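Local structure of transcriptional regulator, AsnC family (3I4P) at residues Leu18-Leu23 against Thr32-Arg37; Lys80-Val85 against Val93-Met98; Ile69-Ala72 against Trp78-Arg81. The protein probably binds specific DNA sequences through a winged helix-turn-helix domain and regulates transcription as an Lrp/AsnC-family regulator whose second domain assembles the subunits. All blocks are in the same frame, centred on the assembly; numbering follows the deposited sequence.

Contact 1 of 3, residues Leu18-Leu23 against Thr32-Arg37; sequences LAVADL and TPCWRR
Val20 and Trp35 meet where the first turn of helix 20-27 comes up against helix 31-43. One methyl does the touching: Val20 CG2 lies 3.9 Å from Trp35 CB and just as far from Trp35 CA, so it rests on the root of the tryptophan and lies off the edge of the indole, near the ring plane. The two side chains approach at a slant. Trp35 carries CG anti to its own N (chi1 180°), which puts the indole's edge, not a face, beside Val20 CG2 while the methyl sits against CA and CB. Beside this pair, Cys34 points at the other helix. Its SG stands between two aliphatic chains, 4.3 Å from Leu23 CD2 and 4.5 Å from Val20 CG2, in loose apolar contact with both; no hydrogen bond links the segments. Leu23 continues inward to Leu12 of helix 3-12, while Val20 also packs on Thr31 and Ile38. Val20 and Trp35 on the more exposed side, with Leu23 and Cys34 buried, join the two helices of the helix-turn-helix in a winged DNA-binding domain.

Contact 2 of 3, residues Lys80-Val85 against Val93-Met98; sequences KRFSEV and VEFYRM
Phe95 reaches from strand 93-98 to helix segment 80-85 and presents the far edge of its ring to Phe82 and Ser83. This is helix-on-sheet packing in the beta-alpha-beta-beta-alpha-beta (ferredoxin-like) fold of the Lrp/AsnC ligand-binding domain, with helix 76-88 lying over the antiparallel sheet. Phe95 CZ is 3.9 Å from Phe82 CE2, which sits in the plane of the Phe95 ring, while the Phe82 ring itself is met obliquely. Next to it, Phe95 CE2 comes within 3.6 Å of Ser83 CA and 3.7 Å of Ser83 CB, so the ring edge rests on the helix backbone as much as on side chains. With CG anti to the backbone N (chi1 -179°), Phe95 is extended straight off the strand and spans the 8.5 Å between its own CA and Ser83 CA.

Further out, Phe82 meets two other rings, Trp78 nearly parallel and Tyr104 at about 60°; Ile127 and Ile129 also pack on it. Phe95 in turn touches Leu106 on the adjacent strand, Val86 and Ser87 on the helix, and Ile141 of a second subunit, whose strand pairs antiparallel with 94-98 and carries the sheet across the interface. Back at the helix, Ser83 O accepts a hydrogen bond from Ser87 OG, and the same carbonyl oxygen lies near the plane of the Phe95 ring, at its edge, 3.4 Å from CE2.

Contact 3 of 3, residues Ile69-Ala72 against Trp78-Arg81; sequences IRTA and WLKR
Thr71 faces the indole of Trp78 just after strand 63-70 has ended, and its side chain can be followed atom by atom. From CB, which points at the helix, two branches leave. The methyl CG2 stands anti to the backbone N, and this carries it straight to the six-membered part of the indole, 3.4 Å from Trp78 CZ3 and equally close to Trp78 CH2. Its approach to the ring is oblique. Leu79 CD2 is a looser neighbour of the same methyl at 4.4 Å. The hydroxyl branch, OG1, lies beside the backbone N and stays further back, 4.1 Å from both Trp78 CZ3 and Trp78 CH2. Trp78 comes from the opposite direction, its trans chi1 (-174°) bringing the six-membered ring to the methyl. No hydrogen bond joins the segments.

His74 also stacks on the indole. Thr71 N, for its part, donates a hydrogen bond to OD2 of Asp103, a residue of the calcium site seen for this protein, which has no ion bound in this chain. Thr71 and Leu79 both also touch Tyr104. The contact thus bridges the end of strand 63-70 and the first turns of helix 76-88, the first strand-helix connection of the beta-alpha-beta-beta-alpha-beta fold, with strand 104-110 alongside.

Contacts 2 and 3 are two levels of one helix-sheet interface: both use helix 76-88, share Lys80 and Arg81, and have centres 8 Å apart. They touch directly where Phe82 CZ lies 4.1 Å from Ile69 CD1. Contact 1 belongs to the DNA-binding domain, on the other side of the chain's centre, with its centre 37 Å from that of contact 2 and 45 Å from that of contact 3. Of contacts 2 and 3, the latter lies nearer the calcium site: the side chain of Asp103 is about 4 Å from that of Thr71 and about 7 Å from that of Phe82. A calcium ion not bound to this chain is about 9 Å from the Thr71 side chain.

Contact 1 of 3, residues Leu18-Leu23 against Thr32-Arg37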
loop_
_atom_site.group_PDB
_atom_site.type_symbol
_atom_site.label_atom_id
_atom_site.label_comp_id
_atom_site.label_asym_id
_atom_site.label_seq_id
_atom_site.Cartn_x
_atom_site.Cartn_y
_atom_site.Cartn_z
ATOM N N LEU A 18 -8.096 -12.947 47.224
ATOM C CA LEU A 18 -8.170 -12.450 48.604
ATOM C C LEU A 18 -9.455 -12.884 49.295
ATOM O O LEU A 18 -10.521 -12.913 48.680
ATOM C CB LEU A 18 -8.101 -10.913 48.664
ATOM C CG LEU A 18 -6.753 -10.245 48.370
ATOM C CD1 LEU A 18 -6.945 -8.734 48.318
ATOM C CD2 LEU A 18 -5.738 -10.646 49.461
ATOM N N ALA A 19 -9.359 -13.222 50.573
ATOM C CA ALA A 19 -10.556 -13.436 51.366
ATOM C C ALA A 19 -11.315 -12.093 51.377
ATOM O O ALA A 19 -10.698 -11.007 51.356
ATOM C CB ALA A 19 -10.188 -13.910 52.785
ATOM N N VAL A 20 -12.645 -12.163 51.351
ATOM C CA VAL A 20 -13.469 -10.943 51.239
ATOM C C VAL A 20 -13.209 -9.976 52.420
ATOM O O VAL A 20 -13.248 -8.770 52.239
ATOM C CB VAL A 20 -14.993 -11.273 51.143
ATOM C CG1 VAL A 20 -15.552 -11.776 52.502
ATOM C CG2 VAL A 20 -15.782 -10.040 50.636
ATOM N N ALA A 21 -12.915 -10.523 53.610
ATOM C CA ALA A 21 -12.537 -9.710 54.769
ATOM C C ALA A 21 -11.220 -8.920 54.599
ATOM O O ALA A 21 -11.090 -7.830 55.144
ATOM C CB ALA A 21 -12.484 -10.578 56.052
ATOM N N ASP A 22 -10.246 -9.464 53.873
ATOM C CA ASP A 22 -8.989 -8.740 53.610
ATOM C C ASP A 22 -9.158 -7.708 52.521
ATOM O O ASP A 22 -8.555 -6.642 52.632
ATOM C CB ASP A 22 -7.835 -9.676 53.237
ATOM C CG ASP A 22 -7.383 -10.564 54.407
ATOM O OD1 ASP A 22 -7.388 -10.117 55.585
ATOM O OD2 ASP A 22 -7.007 -11.722 54.138
ATOM N N LEU A 23 -9.978 -7.985 51.507
ATOM C CA LEU A 23 -10.304 -6.976 50.490
ATOM C C LEU A 23 -11.009 -5.769 51.135
ATOM O O LEU A 23 -10.634 -4.626 50.866
ATOM C CB LEU A 23 -11.186 -7.545 49.368
ATOM C CG LEU A 23 -11.055 -6.881 47.990
ATOM C CD1 LEU A 23 -11.791 -7.678 46.915
ATOM C CD2 LEU A 23 -11.549 -5.463 47.985
ATOM N N THR A 32 -19.175 -7.181 55.547
ATOM C CA THR A 32 -20.492 -7.431 54.954
ATOM C C THR A 32 -20.816 -6.462 53.819
ATOM O O THR A 32 -21.170 -6.913 52.748
ATOM C CB THR A 32 -21.609 -7.455 56.009
ATOM O OG1 THR A 32 -21.300 -8.475 56.954
ATOM C CG2 THR A 32 -22.988 -7.732 55.377
ATOM N N PRO A 33 -20.703 -5.130 54.052
ATOM C CA PRO A 33 -20.935 -4.163 52.963
ATOM C C PRO A 33 -20.035 -4.380 51.746
ATOM O O PRO A 33 -20.456 -4.133 50.616
ATOM C CB PRO A 33 -20.639 -2.803 53.612
ATOM C CG PRO A 33 -20.779 -3.020 55.043
ATOM C CD PRO A 33 -20.508 -4.456 55.350
ATOM N N CYS A 34 -18.812 -4.836 51.975
ATOM C CA CYS A 34 -17.922 -5.160 50.878
ATOM C C CYS A 34 -18.454 -6.372 50.094
ATOM O O CYS A 34 -18.593 -6.325 48.875
ATOM C CB CYS A 34 -16.511 -5.433 51.377
ATOM S SG CYS A 34 -15.354 -5.606 50.003
ATOM N N TRP A 35 -18.760 -7.439 50.801
ATOM C CA TRP A 35 -19.351 -8.602 50.203
ATOM C C TRP A 35 -20.626 -8.264 49.409
ATOM O O TRP A 35 -20.790 -8.679 48.251
ATOM C CB TRP A 35 -19.637 -9.636 51.299
ATOM C CG TRP A 35 -20.258 -10.873 50.794
ATOM C CD1 TRP A 35 -19.622 -11.957 50.250
ATOM C CD2 TRP A 35 -21.648 -11.161 50.766
ATOM N NE1 TRP A 35 -20.540 -12.902 49.881
ATOM C CE2 TRP A 35 -21.795 -12.443 50.190
ATOM C CE3 TRP A 35 -22.792 -10.468 51.186
ATOM C CZ2 TRP A 35 -23.050 -13.049 50.023
ATOM C CZ3 TRP A 35 -24.041 -11.066 51.020
ATOM C CH2 TRP A 35 -24.158 -12.345 50.441
ATOM N N ARG A 36 -21.522 -7.515 50.029
ATOM C CA ARG A 36 -22.784 -7.133 49.386
ATOM C C ARG A 36 -22.576 -6.331 48.086
ATOM O O ARG A 36 -23.351 -6.475 47.158
ATOM C CB ARG A 36 -23.693 -6.376 50.375
ATOM C CG ARG A 36 -24.366 -7.286 51.413
ATOM C CD ARG A 36 -25.127 -6.514 52.513
ATOM N NE ARG A 36 -26.132 -5.575 52.004
ATOM N N ARG A 37 -21.524 -5.517 48.021
ATOM C CA ARG A 37 -21.194 -4.739 46.828
ATOM C C ARG A 37 -20.717 -5.637 45.690
ATOM O O ARG A 37 -21.072 -5.429 44.512
ATOM C CB ARG A 37 -20.108 -3.711 47.146
ATOM C CG ARG A 37 -20.648 -2.457 47.843
ATOM C CD ARG A 37 -19.523 -1.603 48.374
ATOM N NE ARG A 37 -19.981 -0.301 48.847
ATOM C CZ ARG A 37 -20.260 0.744 48.075
ATOM N NH1 ARG A 37 -20.160 0.671 46.754
ATOM N NH2 ARG A 37 -20.660 1.883 48.637
#

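Contact 2 of 3, residues Lys80-Val85 against Val93-Met98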
loop_
_atom_site.group_PDB
_atom_site.type_symbol
_atom_site.label_atom_id
_atom_site.label_comp_id
_atom_site.label_asym_id
_atom_site.label_seq_id
_atom_site.Cartn_x
_atom_site.Cartn_y
_atom_site.Cartn_z
ATOM N N LYS A 80 -22.570 -14.434 9.996
ATOM C CA LYS A 80 -22.898 -15.095 11.283
ATOM C C LYS A 80 -22.257 -16.498 11.421
ATOM O O LYS A 80 -21.750 -16.853 12.490
ATOM C CB LYS A 80 -24.404 -15.150 11.526
ATOM N N ARG A 81 -22.216 -17.259 10.331
ATOM C CA ARG A 81 -21.608 -18.594 10.330
ATOM C C ARG A 81 -20.086 -18.589 10.205
ATOM O O ARG A 81 -19.400 -19.442 10.774
ATOM C CB ARG A 81 -22.180 -19.414 9.184
ATOM C CG ARG A 81 -22.239 -20.913 9.473
ATOM C CD ARG A 81 -23.174 -21.664 8.499
ATOM N NE ARG A 81 -24.407 -20.922 8.203
ATOM C CZ ARG A 81 -24.705 -20.300 7.053
ATOM N NH1 ARG A 81 -23.861 -20.290 6.016
ATOM N NH2 ARG A 81 -25.876 -19.670 6.945
ATOM N N PHE A 82 -19.564 -17.666 9.413
ATOM C CA PHE A 82 -18.133 -17.447 9.336
ATOM C C PHE A 82 -17.571 -17.127 10.755
ATOM O O PHE A 82 -16.584 -17.715 11.201
ATOM C CB PHE A 82 -17.836 -16.323 8.333
ATOM C CG PHE A 82 -16.470 -15.740 8.470
ATOM C CD1 PHE A 82 -15.384 -16.343 7.863
ATOM C CD2 PHE A 82 -16.264 -14.595 9.222
ATOM C CE1 PHE A 82 -14.118 -15.814 8.009
ATOM C CE2 PHE A 82 -15.000 -14.054 9.365
ATOM C CZ PHE A 82 -13.921 -14.662 8.769
ATOM N N SER A 83 -18.228 -16.220 11.473
ATOM C CA SER A 83 -17.720 -15.812 12.757
ATOM C C SER A 83 -17.935 -16.876 13.844
ATOM O O SER A 83 -17.115 -16.964 14.765
ATOM C CB SER A 83 -18.246 -14.415 13.147
ATOM O OG SER A 83 -19.540 -14.456 13.681
ATOM N N GLU A 84 -18.992 -17.697 13.725
ATOM C CA GLU A 84 -19.159 -18.871 14.601
ATOM C C GLU A 84 -18.050 -19.935 14.399
ATOM O O GLU A 84 -17.582 -20.534 15.391
ATOM C CB GLU A 84 -20.537 -19.536 14.429
ATOM C CG GLU A 84 -21.683 -18.806 15.129
ATOM N N VAL A 85 -17.625 -20.187 13.151
ATOM C CA VAL A 85 -16.627 -21.246 12.911
ATOM C C VAL A 85 -15.221 -20.759 13.251
ATOM O O VAL A 85 -14.422 -21.528 13.778
ATOM C CB VAL A 85 -16.659 -21.890 11.475
ATOM C CG1 VAL A 85 -18.104 -22.232 11.029
ATOM C CG2 VAL A 85 -15.938 -21.041 10.480
ATOM N N VAL A 93 -7.836 -16.385 20.065
ATOM C CA VAL A 93 -8.116 -15.944 21.412
ATOM C C VAL A 93 -8.847 -14.598 21.404
ATOM O O VAL A 93 -9.517 -14.219 22.397
ATOM C CB VAL A 93 -6.869 -15.996 22.319
ATOM C CG1 VAL A 93 -6.488 -17.478 22.614
ATOM C CG2 VAL A 93 -5.750 -15.202 21.748
ATOM N N GLU A 94 -8.751 -13.887 20.277
ATOM C CA GLU A 94 -9.436 -12.611 20.120
ATOM C C GLU A 94 -9.823 -12.503 18.685
ATOM O O GLU A 94 -9.089 -12.937 17.821
ATOM C CB GLU A 94 -8.555 -11.415 20.530
ATOM C CG GLU A 94 -8.168 -11.417 21.956
ATOM C CD GLU A 94 -7.201 -10.264 22.358
ATOM O OE1 GLU A 94 -7.305 -9.163 21.797
ATOM O OE2 GLU A 94 -6.370 -10.512 23.265
ATOM N N PHE A 95 -10.966 -11.889 18.440
ATOM C CA PHE A 95 -11.575 -11.881 17.103
ATOM C C PHE A 95 -12.451 -10.655 16.996
ATOM O O PHE A 95 -13.412 -10.493 17.783
ATOM C CB PHE A 95 -12.387 -13.172 16.954
ATOM C CG PHE A 95 -13.085 -13.357 15.633
ATOM C CD1 PHE A 95 -12.676 -12.724 14.469
ATOM C CD2 PHE A 95 -14.118 -14.263 15.549
ATOM C CE1 PHE A 95 -13.324 -12.977 13.243
ATOM C CE2 PHE A 95 -14.783 -14.492 14.335
ATOM C CZ PHE A 95 -14.367 -13.860 13.181
ATOM N N TYR A 96 -12.110 -9.789 16.041
ATOM C CA TYR A 96 -12.789 -8.515 15.869
ATOM C C TYR A 96 -13.209 -8.302 14.457
ATOM O O TYR A 96 -12.456 -8.584 13.506
ATOM C CB TYR A 96 -11.882 -7.311 16.238
ATOM C CG TYR A 96 -11.452 -7.315 17.663
ATOM C CD1 TYR A 96 -12.180 -6.654 18.639
ATOM C CD2 TYR A 96 -10.339 -8.031 18.049
ATOM C CE1 TYR A 96 -11.781 -6.693 19.940
ATOM C CE2 TYR A 96 -9.957 -8.102 19.347
ATOM C CZ TYR A 96 -10.668 -7.436 20.288
ATOM O OH TYR A 96 -10.242 -7.525 21.591
ATOM N N ARG A 97 -14.401 -7.740 14.332
ATOM C CA ARG A 97 -14.874 -7.218 13.084
ATOM C C ARG A 97 -14.369 -5.791 13.057
ATOM O O ARG A 97 -14.648 -5.027 13.969
ATOM C CB ARG A 97 -16.401 -7.301 12.996
ATOM C CG ARG A 97 -16.945 -6.720 11.722
ATOM C CD ARG A 97 -18.374 -7.218 11.418
ATOM N NE ARG A 97 -19.267 -6.835 12.507
ATOM C CZ ARG A 97 -19.845 -5.648 12.635
ATOM N NH1 ARG A 97 -19.654 -4.698 11.724
ATOM N NH2 ARG A 97 -20.630 -5.412 13.683
HETATM N N MSE A 98 -13.567 -5.462 12.045
HETATM C CA MSE A 98 -12.904 -4.185 11.979
HETATM C C MSE A 98 -13.559 -3.268 10.960
HETATM O O MSE A 98 -14.345 -3.703 10.089
HETATM C CB MSE A 98 -11.447 -4.354 11.580
HETATM C CG MSE A 98 -10.593 -5.208 12.512
HETATM SE SE MSE A 98 -10.318 -4.444 14.243
HETATM C CE MSE A 98 -9.369 -2.841 13.942
#

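Contact 3 of 3, residues Ile69-Ala72 against Trp78-Arg81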
loop_
_atom_site.group_PDB
_atom_site.type_symbol
_atom_site.label_atom_id
_atom_site.label_comp_id
_atom_site.label_asym_id
_atom_site.label_seq_id
_atom_site.Cartn_x
_atom_site.Cartn_y
_atom_site.Cartn_z
ATOM N N ILE A 69 -7.981 -10.457 7.940
ATOM C CA ILE A 69 -8.856 -11.116 6.961
ATOM C C ILE A 69 -9.660 -10.081 6.201
ATOM O O ILE A 69 -10.151 -9.081 6.772
ATOM C CB ILE A 69 -9.831 -12.182 7.613
ATOM C CG1 ILE A 69 -9.026 -13.315 8.267
ATOM C CG2 ILE A 69 -10.800 -12.825 6.554
ATOM C CD1 ILE A 69 -9.874 -14.363 9.048
ATOM N N ARG A 70 -9.742 -10.315 4.889
ATOM C CA ARG A 70 -10.713 -9.660 4.017
ATOM C C ARG A 70 -11.616 -10.733 3.411
ATOM O O ARG A 70 -11.159 -11.806 2.993
ATOM C CB ARG A 70 -10.053 -8.863 2.907
ATOM C CG ARG A 70 -9.190 -7.752 3.406
ATOM C CD ARG A 70 -8.681 -6.907 2.265
ATOM N NE ARG A 70 -7.509 -6.154 2.701
ATOM N N THR A 71 -12.900 -10.395 3.386
ATOM C CA THR A 71 -13.965 -11.247 2.951
ATOM C C THR A 71 -14.500 -10.652 1.627
ATOM O O THR A 71 -14.168 -9.517 1.253
ATOM C CB THR A 71 -15.053 -11.306 4.078
ATOM O OG1 THR A 71 -14.546 -12.009 5.235
ATOM C CG2 THR A 71 -16.319 -11.984 3.608
ATOM N N ALA A 72 -15.259 -11.462 0.891
ATOM C CA ALA A 72 -16.030 -10.995 -0.236
ATOM C C ALA A 72 -17.318 -10.388 0.324
ATOM O O ALA A 72 -17.542 -10.422 1.537
ATOM C CB ALA A 72 -16.348 -12.176 -1.168
ATOM N N TRP A 78 -24.179 -15.625 6.345
ATOM C CA TRP A 78 -22.823 -16.085 6.047
ATOM C C TRP A 78 -21.829 -15.493 7.051
ATOM O O TRP A 78 -20.999 -16.217 7.607
ATOM C CB TRP A 78 -22.424 -15.657 4.641
ATOM C CG TRP A 78 -21.103 -16.190 4.156
ATOM C CD1 TRP A 78 -20.913 -17.246 3.297
ATOM C CD2 TRP A 78 -19.787 -15.677 4.456
ATOM N NE1 TRP A 78 -19.565 -17.421 3.052
ATOM C CE2 TRP A 78 -18.853 -16.486 3.758
ATOM C CE3 TRP A 78 -19.307 -14.611 5.232
ATOM C CZ2 TRP A 78 -17.465 -16.264 3.824
ATOM C CZ3 TRP A 78 -17.923 -14.396 5.296
ATOM C CH2 TRP A 78 -17.025 -15.212 4.589
ATOM N N LEU A 79 -21.899 -14.178 7.263
ATOM C CA LEU A 79 -21.041 -13.524 8.262
ATOM C C LEU A 79 -21.305 -14.145 9.643
ATOM O O LEU A 79 -20.360 -14.426 10.333
ATOM C CB LEU A 79 -21.204 -11.994 8.262
ATOM C CG LEU A 79 -20.937 -11.280 6.924
ATOM C CD1 LEU A 79 -21.510 -9.853 6.947
ATOM C CD2 LEU A 79 -19.451 -11.267 6.587
ATOM N N LYS A 80 -22.570 -14.434 9.996
ATOM C CA LYS A 80 -22.898 -15.095 11.283
ATOM C C LYS A 80 -22.257 -16.498 11.421
ATOM O O LYS A 80 -21.750 -16.853 12.490
ATOM C CB LYS A 80 -24.404 -15.150 11.526
ATOM N N ARG A 81 -22.216 -17.259 10.331
ATOM C CA ARG A 81 -21.608 -18.594 10.330
ATOM C C ARG A 81 -20.086 -18.589 10.205
ATOM O O ARG A 81 -19.400 -19.442 10.774
ATOM C CB ARG A 81 -22.180 -19.414 9.184
ATOM C CG ARG A 81 -22.239 -20.913 9.473
ATOM C CD ARG A 81 -23.174 -21.664 8.499
ATOM N NE ARG A 81 -24.407 -20.922 8.203
ATOM C CZ ARG A 81 -24.705 -20.300 7.053
ATOM N NH1 ARG A 81 -23.861 -20.290 6.016
ATOM N NH2 ARG A 81 -25.876 -19.670 6.945
#